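Local coordinates for phosphate binding protein (Planctomyces limnophilus, PDB 4JWO) that probably binds phosphate as the PstS-type solute-binding component of a system that carries it across the cytoplasmic membrane, at residues A[189-203]-A[230-242]. Numbering follows the deposited sequence.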
ATOM      1  N   GLN A 189      12.539   1.130  21.204  1.00 17.44           N
ATOM      2  CA  GLN A 189      11.123   1.282  21.535  1.00 19.87           C
ATOM      3  C   GLN A 189      10.342   1.272  20.235  1.00 16.98           C
ATOM      4  O   GLN A 189      10.450   2.197  19.441  1.00 18.69           O
ATOM      5  CB  GLN A 189      10.882   2.602  22.273  1.00 23.88           C
ATOM      6  CG  GLN A 189      11.860   2.896  23.411  1.00 34.25           C
ATOM      7  CD  GLN A 189      11.618   2.046  24.643  1.00 50.43           C
ATOM      8  OE1 GLN A 189      10.743   1.178  24.658  1.00 56.96           O
ATOM      9  NE2 GLN A 189      12.395   2.296  25.693  1.00 52.39           N
ATOM     10  N   LEU A 190       9.569   0.214  20.017  1.00 16.74           N
ATOM     11  CA  LEU A 190       8.916  -0.014  18.735  1.00 16.94           C
ATOM     12  C   LEU A 190       7.515   0.569  18.663  1.00 15.78           C
ATOM     13  O   LEU A 190       6.715   0.405  19.580  1.00 15.70           O
ATOM     14  CB  LEU A 190       8.815  -1.518  18.454  1.00 16.61           C
ATOM     15  CG  LEU A 190      10.147  -2.256  18.322  1.00 18.73           C
ATOM     16  CD1 LEU A 190       9.861  -3.739  18.151  1.00 22.07           C
ATOM     17  CD2 LEU A 190      10.944  -1.719  17.131  1.00 18.78           C
ATOM     18  N   PHE A 191       7.228   1.219  17.536  1.00 15.82           N
ATOM     19  CA  PHE A 191       5.917   1.798  17.255  1.00 15.68           C
ATOM     20  C   PHE A 191       5.476   1.363  15.877  1.00 14.86           C
ATOM     21  O   PHE A 191       6.268   1.327  14.950  1.00 15.93           O
ATOM     22  CB  PHE A 191       5.996   3.332  17.297  1.00 15.49           C
ATOM     23  CG  PHE A 191       6.314   3.879  18.656  1.00 14.24           C
ATOM     24  CD1 PHE A 191       7.635   4.069  19.051  1.00 16.83           C
ATOM     25  CD2 PHE A 191       5.299   4.196  19.540  1.00 17.47           C
ATOM     26  CE1 PHE A 191       7.930   4.563  20.322  1.00 18.34           C
ATOM     27  CE2 PHE A 191       5.584   4.686  20.802  1.00 19.79           C
ATOM     28  CZ  PHE A 191       6.906   4.876  21.189  1.00 22.06           C
ATOM     29  N   GLY A 192       4.200   1.029  15.729  1.00 13.79           N
ATOM     30  CA  GLY A 192       3.705   0.596  14.437  1.00 15.34           C
ATOM     31  C   GLY A 192       2.204   0.506  14.334  1.00 14.38           C
ATOM     32  O   GLY A 192       1.471   0.857  15.265  1.00 15.19           O
ATOM     33  N   ALA A 193       1.757  -0.003  13.189  1.00 14.38           N
ATOM     34  CA  ALA A 193       0.350  -0.072  12.846  1.00 14.41           C
ATOM     35  C   ALA A 193      -0.377  -1.154  13.616  1.00 16.85           C
ATOM     36  O   ALA A 193       0.226  -2.116  14.089  1.00 16.37           O
ATOM     37  CB  ALA A 193       0.198  -0.314  11.349  1.00 16.89           C
ATOM     38  N   ASP A 194      -1.684  -0.986  13.736  1.00 15.48           N
ATOM     39  CA  ASP A 194      -2.539  -2.021  14.299  1.00 16.65           C
ATOM     40  C   ASP A 194      -2.574  -3.245  13.381  1.00 17.79           C
ATOM     41  O   ASP A 194      -2.491  -3.126  12.155  1.00 18.36           O
ATOM     42  CB  ASP A 194      -3.969  -1.492  14.481  1.00 18.65           C
ATOM     43  CG  ASP A 194      -4.141  -0.671  15.733  1.00 23.34           C
ATOM     44  OD1 ASP A 194      -3.140  -0.420  16.433  1.00 22.26           O
ATOM     45  OD2 ASP A 194      -5.295  -0.273  16.019  1.00 23.03           O
ATOM     46  N   THR A 195      -2.704  -4.419  13.992  1.00 16.13           N
ATOM     47  CA  THR A 195      -2.788  -5.675  13.246  1.00 17.54           C
ATOM     48  C   THR A 195      -3.841  -5.638  12.139  1.00 23.03           C
ATOM     49  O   THR A 195      -4.970  -5.173  12.345  1.00 23.03           O
ATOM     50  CB  THR A 195      -3.132  -6.835  14.177  1.00 21.72           C
ATOM     51  OG1 THR A 195      -2.297  -6.795  15.336  1.00 21.16           O
ATOM     52  CG2 THR A 195      -2.947  -8.174  13.464  1.00 23.66           C
ATOM     53  N   ALA A 196      -3.458  -6.135  10.965  1.00 19.48           N
ATOM     54  CA  ALA A 196      -4.393  -6.396   9.875  1.00 26.98           C
ATOM     55  C   ALA A 196      -4.929  -5.129   9.210  1.00 28.35           C
ATOM     56  O   ALA A 196      -5.815  -5.225   8.340  1.00 25.87           O
ATOM     57  CB  ALA A 196      -5.547  -7.320  10.328  1.00 32.09           C
ATOM     58  N   SER A 197      -4.393  -3.964   9.614  1.00 20.67           N
ATOM     59  CA  SER A 197      -4.577  -2.709   8.886  1.00 18.57           C
ATOM     60  C   SER A 197      -3.769  -2.811   7.594  1.00 16.16           C
ATOM     61  O   SER A 197      -2.924  -3.688   7.471  1.00 16.69           O
ATOM     62  CB  SER A 197      -4.063  -1.521   9.700  1.00 18.51           C
ATOM     63  OG  SER A 197      -2.640  -1.556   9.845  1.00 16.04           O
ATOM     64  N   GLY A 198      -4.048  -1.944   6.625  1.00 15.56           N
ATOM     65  CA  GLY A 198      -3.297  -1.935   5.378  1.00 15.73           C
ATOM     66  C   GLY A 198      -1.816  -1.673   5.575  1.00 14.68           C
ATOM     67  O   GLY A 198      -0.964  -2.314   4.947  1.00 16.74           O
ATOM     68  N   THR A 199      -1.495  -0.707   6.432  1.00 14.17           N
ATOM     69  CA  THR A 199      -0.111  -0.381   6.713  1.00 12.94           C
ATOM     70  C   THR A 199       0.633  -1.585   7.307  1.00 13.64           C
ATOM     71  O   THR A 199       1.752  -1.908   6.883  1.00 14.47           O
ATOM     72  CB  THR A 199      -0.044   0.824   7.654  1.00 14.84           C
ATOM     73  OG1 THR A 199      -0.708   1.934   7.030  1.00 18.64           O
ATOM     74  CG2 THR A 199       1.388   1.200   7.938  1.00 17.27           C
ATOM     75  N   PHE A 200       0.002  -2.247   8.273  1.00 14.33           N
ATOM     76  CA  PHE A 200       0.553  -3.471   8.859  1.00 14.38           C
ATOM     77  C   PHE A 200       0.787  -4.534   7.802  1.00 15.58           C
ATOM     78  O   PHE A 200       1.868  -5.128   7.736  1.00 15.95           O
ATOM     79  CB  PHE A 200      -0.411  -4.017   9.918  1.00 13.76           C
ATOM     80  CG  PHE A 200       0.054  -5.281  10.588  1.00 14.09           C
ATOM     81  CD1 PHE A 200       0.808  -5.222  11.753  1.00 15.05           C
ATOM     82  CD2 PHE A 200      -0.299  -6.517  10.078  1.00 15.51           C
ATOM     83  CE1 PHE A 200       1.212  -6.393  12.392  1.00 15.63           C
ATOM     84  CE2 PHE A 200       0.112  -7.696  10.710  1.00 16.25           C
ATOM     85  CZ  PHE A 200       0.879  -7.613  11.867  1.00 17.03           C
ATOM     86  N   ASP A 201      -0.234  -4.791   6.989  1.00 13.97           N
ATOM     87  CA  ASP A 201      -0.147  -5.809   5.942  1.00 14.69           C
ATOM     88  C   ASP A 201       1.009  -5.531   4.987  1.00 15.46           C
ATOM     89  O   ASP A 201       1.746  -6.445   4.618  1.00 18.82           O
ATOM     90  CB  ASP A 201      -1.466  -5.919   5.170  1.00 16.66           C
ATOM     91  CG  ASP A 201      -2.548  -6.622   5.966  1.00 18.32           C
ATOM     92  OD1 ASP A 201      -2.232  -7.176   7.044  1.00 19.40           O
ATOM     93  OD2 ASP A 201      -3.714  -6.630   5.507  1.00 23.13           O
ATOM     94  N   TYR A 202       1.180  -4.272   4.593  1.00 16.44           N
ATOM     95  CA  TYR A 202       2.255  -3.926   3.656  1.00 13.82           C
ATOM     96  C   TYR A 202       3.627  -4.101   4.313  1.00 14.87           C
ATOM     97  O   TYR A 202       4.490  -4.815   3.790  1.00 16.96           O
ATOM     98  CB  TYR A 202       2.046  -2.484   3.152  1.00 13.47           C
ATOM     99  CG  TYR A 202       3.044  -1.975   2.123  1.00 14.10           C
ATOM    100  CD1 TYR A 202       4.001  -2.814   1.552  1.00 16.10           C
ATOM    101  CD2 TYR A 202       3.023  -0.642   1.727  1.00 18.03           C
ATOM    102  CE1 TYR A 202       4.916  -2.333   0.616  1.00 18.74           C
ATOM    103  CE2 TYR A 202       3.930  -0.156   0.796  1.00 16.45           C
ATOM    104  CZ  TYR A 202       4.866  -1.001   0.243  1.00 16.47           C
ATOM    105  OH  TYR A 202       5.773  -0.533  -0.688  1.00 16.84           O
ATOM    106  N   PHE A 203       3.823  -3.461   5.460  1.00 13.80           N
ATOM    107  CA  PHE A 203       5.120  -3.509   6.132  1.00 15.10           C
ATOM    108  C   PHE A 203       5.533  -4.937   6.430  1.00 13.79           C
ATOM    109  O   PHE A 203       6.646  -5.357   6.112  1.00 15.67           O
ATOM    110  CB  PHE A 203       5.061  -2.704   7.425  1.00 15.42           C
ATOM    111  CG  PHE A 203       6.385  -2.580   8.111  1.00 13.32           C
ATOM    112  CD1 PHE A 203       7.313  -1.635   7.677  1.00 14.67           C
ATOM    113  CD2 PHE A 203       6.706  -3.404   9.173  1.00 16.14           C
ATOM    114  CE1 PHE A 203       8.549  -1.513   8.305  1.00 16.98           C
ATOM    115  CE2 PHE A 203       7.936  -3.293   9.801  1.00 17.23           C
ATOM    116  CZ  PHE A 203       8.857  -2.340   9.360  1.00 15.24           C
ATOM    117  N   GLY A 230       4.980   9.307  19.744  1.00 17.75           N
ATOM    118  CA  GLY A 230       5.758   8.271  20.398  1.00 17.88           C
ATOM    119  C   GLY A 230       7.212   8.310  19.976  1.00 16.88           C
ATOM    120  O   GLY A 230       8.122   8.254  20.807  1.00 21.18           O
ATOM    121  N   VAL A 231       7.439   8.410  18.670  1.00 18.52           N
ATOM    122  CA  VAL A 231       8.795   8.512  18.152  1.00 18.76           C
ATOM    123  C   VAL A 231       9.473   9.802  18.603  1.00 18.69           C
ATOM    124  O   VAL A 231      10.644   9.794  18.989  1.00 19.84           O
ATOM    125  CB  VAL A 231       8.802   8.379  16.617  1.00 16.33           C
ATOM    126  CG1 VAL A 231      10.207   8.632  16.061  1.00 19.61           C
ATOM    127  CG2 VAL A 231       8.284   6.995  16.236  1.00 17.91           C
ATOM    128  N   VAL A 232       8.748  10.920  18.571  1.00 17.08           N
ATOM    129  CA  VAL A 232       9.275  12.182  19.078  1.00 18.80           C
ATOM    130  C   VAL A 232       9.745  12.096  20.540  1.00 20.47           C
ATOM    131  O   VAL A 232      10.771  12.667  20.913  1.00 22.97           O
ATOM    132  CB  VAL A 232       8.225  13.322  18.938  1.00 23.05           C
ATOM    133  CG1 VAL A 232       8.726  14.617  19.567  1.00 25.73           C
ATOM    134  CG2 VAL A 232       7.866  13.528  17.469  1.00 23.78           C
ATOM    135  N   ASP A 233       9.005  11.340  21.349  1.00 22.25           N
ATOM    136  CA  ASP A 233       9.219  11.299  22.796  1.00 23.69           C
ATOM    137  C   ASP A 233      10.266  10.285  23.267  1.00 23.81           C
ATOM    138  O   ASP A 233      10.671  10.312  24.426  1.00 29.62           O
ATOM    139  CB  ASP A 233       7.894  10.995  23.509  1.00 23.13           C
ATOM    140  CG  ASP A 233       6.974  12.189  23.572  1.00 30.87           C
ATOM    141  OD1 ASP A 233       7.461  13.328  23.426  1.00 34.25           O
ATOM    142  OD2 ASP A 233       5.761  11.981  23.787  1.00 34.18           O
ATOM    143  N   SER A 234      10.702   9.395  22.385  1.00 21.94           N
ATOM    144  CA  SER A 234      11.657   8.358  22.771  0.53 23.24           C
ATOM    145  C   SER A 234      12.900   8.375  21.896  1.00 21.65           C
ATOM    146  O   SER A 234      12.828   8.130  20.691  1.00 21.24           O
ATOM    147  CB  SER A 234      11.020   6.970  22.712  0.53 29.36           C
ATOM    148  OG  SER A 234      11.994   5.980  22.987  0.53 32.76           O
ATOM    149  N   LYS A 235      14.040   8.649  22.520  1.00 23.81           N
ATOM    150  CA  LYS A 235      15.315   8.735  21.807  1.00 23.12           C
ATOM    151  C   LYS A 235      15.640   7.447  21.078  1.00 22.38           C
ATOM    152  O   LYS A 235      16.262   7.458  20.013  1.00 21.65           O
ATOM    153  CB  LYS A 235      16.443   9.038  22.792  1.00 25.49           C
ATOM    154  CG  LYS A 235      16.347  10.392  23.473  1.00 39.28           C
ATOM    155  CD  LYS A 235      16.700  11.519  22.516  1.00 47.84           C
ATOM    156  CE  LYS A 235      16.961  12.832  23.247  1.00 54.06           C
ATOM    157  NZ  LYS A 235      15.718  13.632  23.447  1.00 59.51           N
ATOM    158  N   GLY A 236      15.237   6.331  21.669  1.00 19.73           N
ATOM    159  CA  GLY A 236      15.527   5.028  21.107  1.00 19.03           C
ATOM    160  C   GLY A 236      14.413   4.440  20.264  1.00 15.73           C
ATOM    161  O   GLY A 236      14.397   3.236  20.011  1.00 17.29           O
ATOM    162  N   ALA A 237      13.476   5.275  19.819  1.00 16.12           N
ATOM    163  CA  ALA A 237      12.319   4.773  19.081  1.00 14.06           C
ATOM    164  C   ALA A 237      12.617   4.313  17.659  1.00 16.05           C
ATOM    165  O   ALA A 237      13.512   4.812  16.986  1.00 16.35           O
ATOM    166  CB  ALA A 237      11.221   5.836  19.040  1.00 20.09           C
ATOM    167  N   LEU A 238      11.844   3.341  17.202  1.00 14.67           N
ATOM    168  CA  LEU A 238      11.815   2.953  15.795  0.53 15.48           C
ATOM    169  C   LEU A 238      10.346   2.757  15.452  1.00 18.10           C
ATOM    170  O   LEU A 238       9.677   1.991  16.124  1.00 16.39           O
ATOM    171  CB  LEU A 238      12.566   1.637  15.591  0.53 15.25           C
ATOM    172  CG  LEU A 238      12.541   1.037  14.180  0.53 19.44           C
ATOM    173  CD1 LEU A 238      13.470   1.806  13.276  0.53 17.71           C
ATOM    174  CD2 LEU A 238      12.912  -0.439  14.176  0.53 23.08           C
ATOM    175  N   GLY A 239       9.845   3.433  14.428  1.00 15.23           N
ATOM    176  CA  GLY A 239       8.433   3.303  14.099  1.00 13.95           C
ATOM    177  C   GLY A 239       8.219   3.152  12.611  1.00 13.64           C
ATOM    178  O   GLY A 239       9.133   3.372  11.822  1.00 14.75           O
ATOM    179  N   TYR A 240       7.020   2.737  12.219  1.00 14.20           N
ATOM    180  CA  TYR A 240       6.646   2.777  10.809  1.00 12.77           C
ATOM    181  C   TYR A 240       5.215   3.233  10.648  1.00 14.14           C
ATOM    182  O   TYR A 240       4.373   2.986  11.510  1.00 14.87           O
ATOM    183  CB  TYR A 240       6.860   1.423  10.104  1.00 11.91           C
ATOM    184  CG  TYR A 240       5.885   0.320  10.467  1.00 13.06           C
ATOM    185  CD1 TYR A 240       4.709   0.142   9.748  1.00 13.24           C
ATOM    186  CD2 TYR A 240       6.160  -0.569  11.503  1.00 14.48           C
ATOM    187  CE1 TYR A 240       3.818  -0.881  10.061  1.00 13.70           C
ATOM    188  CE2 TYR A 240       5.261  -1.599  11.836  1.00 15.11           C
ATOM    189  CZ  TYR A 240       4.102  -1.746  11.098  1.00 15.72           C
ATOM    190  OH  TYR A 240       3.213  -2.764  11.393  1.00 16.96           O
ATOM    191  N   PHE A 241       4.961   3.909   9.533  1.00 13.57           N
ATOM    192  CA  PHE A 241       3.631   4.392   9.168  1.00 13.45           C
ATOM    193  C   PHE A 241       3.689   4.960   7.759  1.00 18.73           C
ATOM    194  O   PHE A 241       4.753   5.018   7.153  1.00 16.05           O
ATOM    195  CB  PHE A 241       3.030   5.394  10.190  1.00 14.90           C
ATOM    196  CG  PHE A 241       4.014   6.408  10.747  1.00 16.27           C
ATOM    197  CD1 PHE A 241       4.500   7.448   9.963  1.00 15.71           C
ATOM    198  CD2 PHE A 241       4.419   6.331  12.067  1.00 15.10           C
ATOM    199  CE1 PHE A 241       5.401   8.392  10.495  1.00 17.26           C
ATOM    200  CE2 PHE A 241       5.298   7.273  12.604  1.00 17.19           C
ATOM    201  CZ  PHE A 241       5.794   8.292  11.816  1.00 15.64           C
ATOM    202  N   GLY A 242       2.542   5.363   7.230  1.00 15.12           N
ATOM    203  CA  GLY A 242       2.476   5.840   5.864  1.00 15.87           C
ATOM    204  C   GLY A 242       3.259   7.117   5.671  1.00 14.79           C
ATOM    205  O   GLY A 242       3.389   7.937   6.583  1.00 16.53           O
TER
HETATM  206  O   HOH W   1      -0.149   4.702   8.043  1.00 23.24           O
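Parallel strand pairing joins strand 189-192 to strand 237-242 in one lobe of this periplasmic-binding-protein fold, and a Phe-203/Tyr-240 aromatic stack ties helix 198-208 to strand 237-242. The backbone ladder alternates between strands: Gln-189 N donates to Gly-236 O, Leu-238 N to Gln-189 O at 2.9 Å, and Phe-191 N to Leu-238 O. The last rung, Tyr-240 N to Phe-191 O, is longer (3.2 Å) and bent, with 142° at the hydrogen.

The same residue, Tyr-240, holds its CG between the backbone N and the carbonyl carbon (chi1 72°), which lays the ring between Gly-192 and helix 198-208. Phe-203 stacks face to face on it, centroids 3.8 Å apart and planes 6° from parallel, while Gly-192 CA sits over the opposite face, 4.1 Å from the ring centroid. Thr-199 CG2 meets the ring edge, 3.8 Å from Tyr-240 CE1. A leucine in place of Tyr-240 would probably leave the Phe-203 face without its flat partner and open a gap beside Gly-192.

On the sheet face carrying Ala-237, the Phe-191 ring lies against helix 224-233, Gly-230 CA over its face and Val-231 CG2 near Phe-191 CD1. Leu-190 and Leu-238 run side by side on the other face, packing on Ile-166 and Trp-167 of helix 160-167. Strand 189-192 also hydrogen-bonds to Thr-219, and strand 237-242 pairs antiparallel with strand 134-148, setting the pair inside the wider sheet.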